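Local coordinates for protein chorismate synthase (Campylobacter jejuni, PDB 1SQ1) that probably catalyses the FMNH2-dependent anti-1,4-elimination of phosphate from 5-enolpyruvylshikimate-3-phosphate, giving chorismate for aromatic amino acid biosynthesis, at residues A[22-27]-A[77-82]; A[159-164]-A[180-185]. One frame throughout, in Å; residues are numbered along the deposited sequence.

The two contacts lie on opposite sides of the chain's centre, their own centres about 36 Å apart and their nearest atoms about 23 Å apart, and they share no strand or helix. Contact 1 is a buried strand pairing inside one five-stranded antiparallel sheet, held by backbone hydrogen bonds with mostly aliphatic side chains on both faces. Contact 2 is smaller and only partly buried. It joins the strand outermost within the chain in a different antiparallel sheet to an irregular loop between two helices, and replaces the repeated backbone bonding with one serine–aspartate hydrogen bond and leucine methyl contacts. Each also approaches another subunit of the tetramer, the second at contact 1 and the third at contact 2.

Contact 1: A[22-27]-A[77-82]; sequences GCIIDG and PIAIVV
Cys23 and Ile25 pair with Ile80 and Ile78 in an antiparallel sheet, where strand 21-26 lies between strands 9-13 and 78-82. The two short segments run at 164° with their axes 4.9 Å apart. The backbone is closely knit. Cys23 and Ile80 form a hydrogen-bonded pair with two bonds, Cys23 N to Ile80 O and Ile80 N to Cys23 O, both 3.1 Å long. Further on, Ile78 N gives a 2.9 Å bond to Ile25 O, while the return bond from Ile25 N to Ile78 O is weak.

Side-chain packing differs between the faces. Beside the second subunit, whose Phe13 and Gly14 pack on Ile24 and Ala79, the CD1 methyl of Ile24 reaches Ala79 CB at 3.4 Å. Ile24 CG2, anti to the backbone N, is turned instead to Pro77 CB. On the face covered by helix 128-143 the contact across the strands is looser: Ile25 CD1 stands 4.5 Å from Ile80 CD1, and Cys23 SG barely meets Ile80 CB, while Ile78 and Ile80 both rest on Val137 of the helix.

Side-chain contact is also thin at the non-hydrogen-bonded pair of Gly22 with partly exposed Val81, where glycine offers no side chain. At the other end, Met1 and Asn2 of the second subunit pack on Asp26 and Pro77, which lie side by side with Asp26 OD1 3.5 Å from Pro77 CD.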
loop_
_atom_site.group_PDB
_atom_site.type_symbol
_atom_site.label_atom_id
_atom_site.label_comp_id
_atom_site.label_asym_id
_atom_site.label_seq_id
_atom_site.Cartn_x
_atom_site.Cartn_y
_atom_site.Cartn_z
ATOM N N GLY A 22 -6.914 6.349 -20.799
ATOM C CA GLY A 22 -5.818 7.139 -20.268
ATOM C C GLY A 22 -5.094 6.452 -19.133
ATOM O O GLY A 22 -5.682 5.635 -18.421
ATOM N N CYS A 23 -3.811 6.762 -18.973
ATOM C CA CYS A 23 -3.039 6.168 -17.893
ATOM C C CYS A 23 -2.196 7.222 -17.184
ATOM O O CYS A 23 -2.023 8.337 -17.682
ATOM C CB CYS A 23 -2.150 5.030 -18.410
ATOM S SG CYS A 23 -0.592 5.479 -19.181
ATOM N N ILE A 24 -1.708 6.873 -15.998
ATOM C CA ILE A 24 -0.880 7.769 -15.202
ATOM C C ILE A 24 0.290 6.944 -14.689
ATOM O O ILE A 24 0.092 5.883 -14.103
ATOM C CB ILE A 24 -1.668 8.339 -13.980
ATOM C CG1 ILE A 24 -2.946 9.031 -14.443
ATOM C CG2 ILE A 24 -0.829 9.358 -13.232
ATOM C CD1 ILE A 24 -2.702 10.215 -15.356
ATOM N N ILE A 25 1.510 7.395 -14.938
ATOM C CA ILE A 25 2.660 6.668 -14.433
ATOM C C ILE A 25 3.303 7.577 -13.400
ATOM O O ILE A 25 3.807 8.656 -13.718
ATOM C CB ILE A 25 3.691 6.345 -15.523
ATOM C CG1 ILE A 25 3.063 5.479 -16.617
ATOM C CG2 ILE A 25 4.866 5.627 -14.901
ATOM C CD1 ILE A 25 2.453 6.264 -17.778
ATOM N N ASP A 26 3.267 7.148 -12.150
ATOM C CA ASP A 26 3.832 7.933 -11.072
ATOM C C ASP A 26 5.017 7.150 -10.529
ATOM O O ASP A 26 4.980 5.924 -10.482
ATOM C CB ASP A 26 2.752 8.152 -9.999
ATOM C CG ASP A 26 3.195 9.080 -8.881
ATOM O OD1 ASP A 26 3.557 10.249 -9.145
ATOM O OD2 ASP A 26 3.175 8.640 -7.718
ATOM N N GLY A 27 6.081 7.853 -10.159
ATOM C CA GLY A 27 7.243 7.182 -9.611
ATOM C C GLY A 27 8.454 7.187 -10.515
ATOM O O GLY A 27 9.536 6.771 -10.099
ATOM N N PRO A 77 4.214 12.739 -11.980
ATOM C CA PRO A 77 3.298 11.830 -12.674
ATOM C C PRO A 77 3.140 12.201 -14.142
ATOM O O PRO A 77 2.863 13.351 -14.477
ATOM C CB PRO A 77 1.999 11.965 -11.878
ATOM C CG PRO A 77 2.136 13.286 -11.209
ATOM C CD PRO A 77 3.564 13.301 -10.787
ATOM N N ILE A 78 3.318 11.214 -15.010
ATOM C CA ILE A 78 3.233 11.409 -16.450
ATOM C C ILE A 78 1.852 11.053 -16.971
ATOM O O ILE A 78 1.582 9.897 -17.256
ATOM C CB ILE A 78 4.284 10.528 -17.148
ATOM C CG1 ILE A 78 5.667 10.901 -16.627
ATOM C CG2 ILE A 78 4.206 10.685 -18.652
ATOM C CD1 ILE A 78 6.744 9.970 -17.057
ATOM N N ALA A 79 0.967 12.033 -17.098
ATOM C CA ALA A 79 -0.365 11.716 -17.593
ATOM C C ALA A 79 -0.354 11.544 -19.109
ATOM O O ALA A 79 0.390 12.221 -19.819
ATOM C CB ALA A 79 -1.361 12.795 -17.186
ATOM N N ILE A 80 -1.175 10.620 -19.598
ATOM C CA ILE A 80 -1.263 10.346 -21.028
ATOM C C ILE A 80 -2.689 9.970 -21.415
ATOM O O ILE A 80 -3.391 9.282 -20.669
ATOM C CB ILE A 80 -0.309 9.197 -21.448
ATOM C CG1 ILE A 80 1.148 9.573 -21.128
ATOM C CG2 ILE A 80 -0.490 8.905 -22.926
ATOM C CD1 ILE A 80 2.200 8.575 -21.619
ATOM N N VAL A 81 -3.117 10.438 -22.581
ATOM C CA VAL A 81 -4.457 10.148 -23.072
ATOM C C VAL A 81 -4.338 9.711 -24.523
ATOM O O VAL A 81 -3.654 10.360 -25.319
ATOM C CB VAL A 81 -5.376 11.389 -23.010
ATOM C CG1 VAL A 81 -6.820 10.968 -23.236
ATOM C CG2 VAL A 81 -5.233 12.085 -21.674
ATOM N N VAL A 82 -5.005 8.614 -24.864
ATOM C CA VAL A 82 -4.962 8.082 -26.217
ATOM C C VAL A 82 -6.367 7.954 -26.779
ATOM O O VAL A 82 -7.260 7.474 -26.098
ATOM C CB VAL A 82 -4.286 6.705 -26.231
ATOM C CG1 VAL A 82 -4.257 6.156 -27.638
ATOM C CG2 VAL A 82 -2.877 6.821 -25.682
#

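Contact 2: A[159-164]-A[180-185]; sequences FVSNLK and CLDPKL
Ser161 and Asp182 join the end of strand 159-160, outermost within the chain in its antiparallel sheet, to the loop that links helix 170-175 to helix 186-198. Both sides are also tied to strand 148-156 of that sheet, through backbone hydrogen bonds of Ser161 with Phe154 and of Leu181 with Val153.

The polar part is a single hydrogen bond across the segments, in which Ser161 OG donates to Asp182 OD1 at 2.8 Å. The hydroxyl comes from above the carboxylate, 59° out of its plane. Both residues are buried and point their CB toward the other segment, and with chi1 at 165° Ser161 OG lies anti to its backbone N, within reach of the carboxylate. Ser161 OG also accepts a weak 3.3 Å bond from Leu163 N, as in an ST turn.

The remaining contacts are made by methyl groups. Leu163 sets both branches against the same carboxylate: CD1 lies near both oxygens, and CD2 is 3.1 Å from Asp182 OD2. Farther back along the strand, Val160 turns away from the loop and packs on Lys253 of the third subunit. From the loop, Leu185 reaches the backbone that leads into the turn, where its CD2 methyl sits 3.4 Å from Ser161 CA.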
loop_
_atom_site.group_PDB
_atom_site.type_symbol
_atom_site.label_atom_id
_atom_site.label_comp_id
_atom_site.label_asym_id
_atom_site.label_seq_id
_atom_site.Cartn_x
_atom_site.Cartn_y
_atom_site.Cartn_z
ATOM N N PHE A 159 -0.871 -25.798 -33.338
ATOM C CA PHE A 159 0.453 -25.530 -33.894
ATOM C C PHE A 159 1.339 -24.880 -32.842
ATOM O O PHE A 159 1.194 -23.696 -32.556
ATOM C CB PHE A 159 0.323 -24.595 -35.089
ATOM C CG PHE A 159 -0.535 -25.146 -36.175
ATOM C CD1 PHE A 159 -0.097 -26.221 -36.937
ATOM C CD2 PHE A 159 -1.804 -24.637 -36.396
ATOM C CE1 PHE A 159 -0.909 -26.786 -37.903
ATOM C CE2 PHE A 159 -2.626 -25.194 -37.359
ATOM C CZ PHE A 159 -2.175 -26.276 -38.116
ATOM N N VAL A 160 2.261 -25.642 -32.268
ATOM C CA VAL A 160 3.143 -25.084 -31.251
ATOM C C VAL A 160 4.630 -25.308 -31.569
ATOM O O VAL A 160 5.125 -26.433 -31.494
ATOM C CB VAL A 160 2.812 -25.684 -29.869
ATOM C CG1 VAL A 160 3.469 -24.867 -28.776
ATOM C CG2 VAL A 160 1.317 -25.716 -29.675
ATOM N N SER A 161 5.338 -24.233 -31.916
ATOM C CA SER A 161 6.754 -24.338 -32.249
ATOM C C SER A 161 7.525 -25.153 -31.240
ATOM O O SER A 161 7.457 -24.899 -30.038
ATOM C CB SER A 161 7.418 -22.964 -32.335
ATOM O OG SER A 161 8.843 -23.103 -32.309
ATOM N N ASN A 162 8.278 -26.128 -31.733
ATOM C CA ASN A 162 9.071 -26.961 -30.850
ATOM C C ASN A 162 10.561 -26.637 -31.021
ATOM O O ASN A 162 11.391 -27.531 -31.198
ATOM C CB ASN A 162 8.791 -28.434 -31.146
ATOM C CG ASN A 162 9.216 -28.832 -32.547
ATOM O OD1 ASN A 162 9.206 -28.002 -33.466
ATOM N ND2 ASN A 162 9.581 -30.109 -32.726
ATOM N N LEU A 163 10.884 -25.346 -30.978
ATOM C CA LEU A 163 12.262 -24.880 -31.084
ATOM C C LEU A 163 12.801 -24.588 -29.690
ATOM O O LEU A 163 12.084 -24.688 -28.695
ATOM C CB LEU A 163 12.339 -23.590 -31.907
ATOM C CG LEU A 163 12.636 -23.626 -33.409
ATOM C CD1 LEU A 163 11.628 -24.503 -34.137
ATOM C CD2 LEU A 163 12.586 -22.209 -33.943
ATOM N N LYS A 164 14.069 -24.208 -29.627
ATOM C CA LYS A 164 14.704 -23.878 -28.361
ATOM C C LYS A 164 14.337 -22.451 -27.957
ATOM O O LYS A 164 14.176 -21.580 -28.811
ATOM C CB LYS A 164 16.219 -24.013 -28.492
ATOM C CG LYS A 164 16.731 -25.445 -28.433
ATOM C CD LYS A 164 16.678 -25.953 -26.999
ATOM C CE LYS A 164 17.378 -27.294 -26.828
ATOM N NZ LYS A 164 17.355 -27.726 -25.397
ATOM N N CYS A 180 5.230 -13.866 -35.059
ATOM C CA CYS A 180 5.685 -15.251 -35.088
ATOM C C CYS A 180 7.167 -15.355 -34.715
ATOM O O CYS A 180 7.970 -14.538 -35.152
ATOM C CB CYS A 180 5.461 -15.829 -36.491
ATOM S SG CYS A 180 5.978 -17.558 -36.707
ATOM N N LEU A 181 7.519 -16.360 -33.911
ATOM C CA LEU A 181 8.908 -16.588 -33.483
ATOM C C LEU A 181 9.525 -17.824 -34.145
ATOM O O LEU A 181 10.696 -18.132 -33.928
ATOM C CB LEU A 181 8.990 -16.752 -31.956
ATOM C CG LEU A 181 8.650 -15.542 -31.081
ATOM C CD1 LEU A 181 8.717 -15.933 -29.617
ATOM C CD2 LEU A 181 9.616 -14.413 -31.377
ATOM N N ASP A 182 8.724 -18.533 -34.934
ATOM C CA ASP A 182 9.168 -19.726 -35.648
ATOM C C ASP A 182 8.695 -19.553 -37.090
ATOM O O ASP A 182 7.545 -19.841 -37.409
ATOM C CB ASP A 182 8.537 -20.989 -35.043
ATOM C CG ASP A 182 9.282 -22.255 -35.434
ATOM O OD1 ASP A 182 8.834 -23.367 -35.085
ATOM O OD2 ASP A 182 10.333 -22.139 -36.085
ATOM N N PRO A 183 9.578 -19.075 -37.980
ATOM C CA PRO A 183 9.262 -18.848 -39.397
ATOM C C PRO A 183 8.729 -20.057 -40.167
ATOM O O PRO A 183 8.114 -19.906 -41.225
ATOM C CB PRO A 183 10.584 -18.327 -39.964
ATOM C CG PRO A 183 11.614 -18.992 -39.087
ATOM C CD PRO A 183 11.008 -18.831 -37.717
ATOM N N LYS A 184 8.958 -21.248 -39.626
ATOM C CA LYS A 184 8.504 -22.480 -40.259
ATOM C C LYS A 184 7.006 -22.719 -40.012
ATOM O O LYS A 184 6.356 -23.480 -40.739
ATOM C CB LYS A 184 9.327 -23.661 -39.732
ATOM C CG LYS A 184 8.850 -25.035 -40.193
ATOM C CD LYS A 184 8.883 -25.201 -41.717
ATOM C CE LYS A 184 8.456 -26.618 -42.113
ATOM N NZ LYS A 184 8.637 -26.917 -43.559
ATOM N N LEU A 185 6.456 -22.064 -38.993
ATOM C CA LEU A 185 5.041 -22.212 -38.669
ATOM C C LEU A 185 4.256 -20.924 -38.888
ATOM O O LEU A 185 3.058 -20.876 -38.632
ATOM C CB LEU A 185 4.876 -22.671 -37.214
ATOM C CG LEU A 185 5.118 -24.143 -36.850
ATOM C CD1 LEU A 185 6.285 -24.710 -37.632
ATOM C CD2 LEU A 185 5.370 -24.251 -35.355
#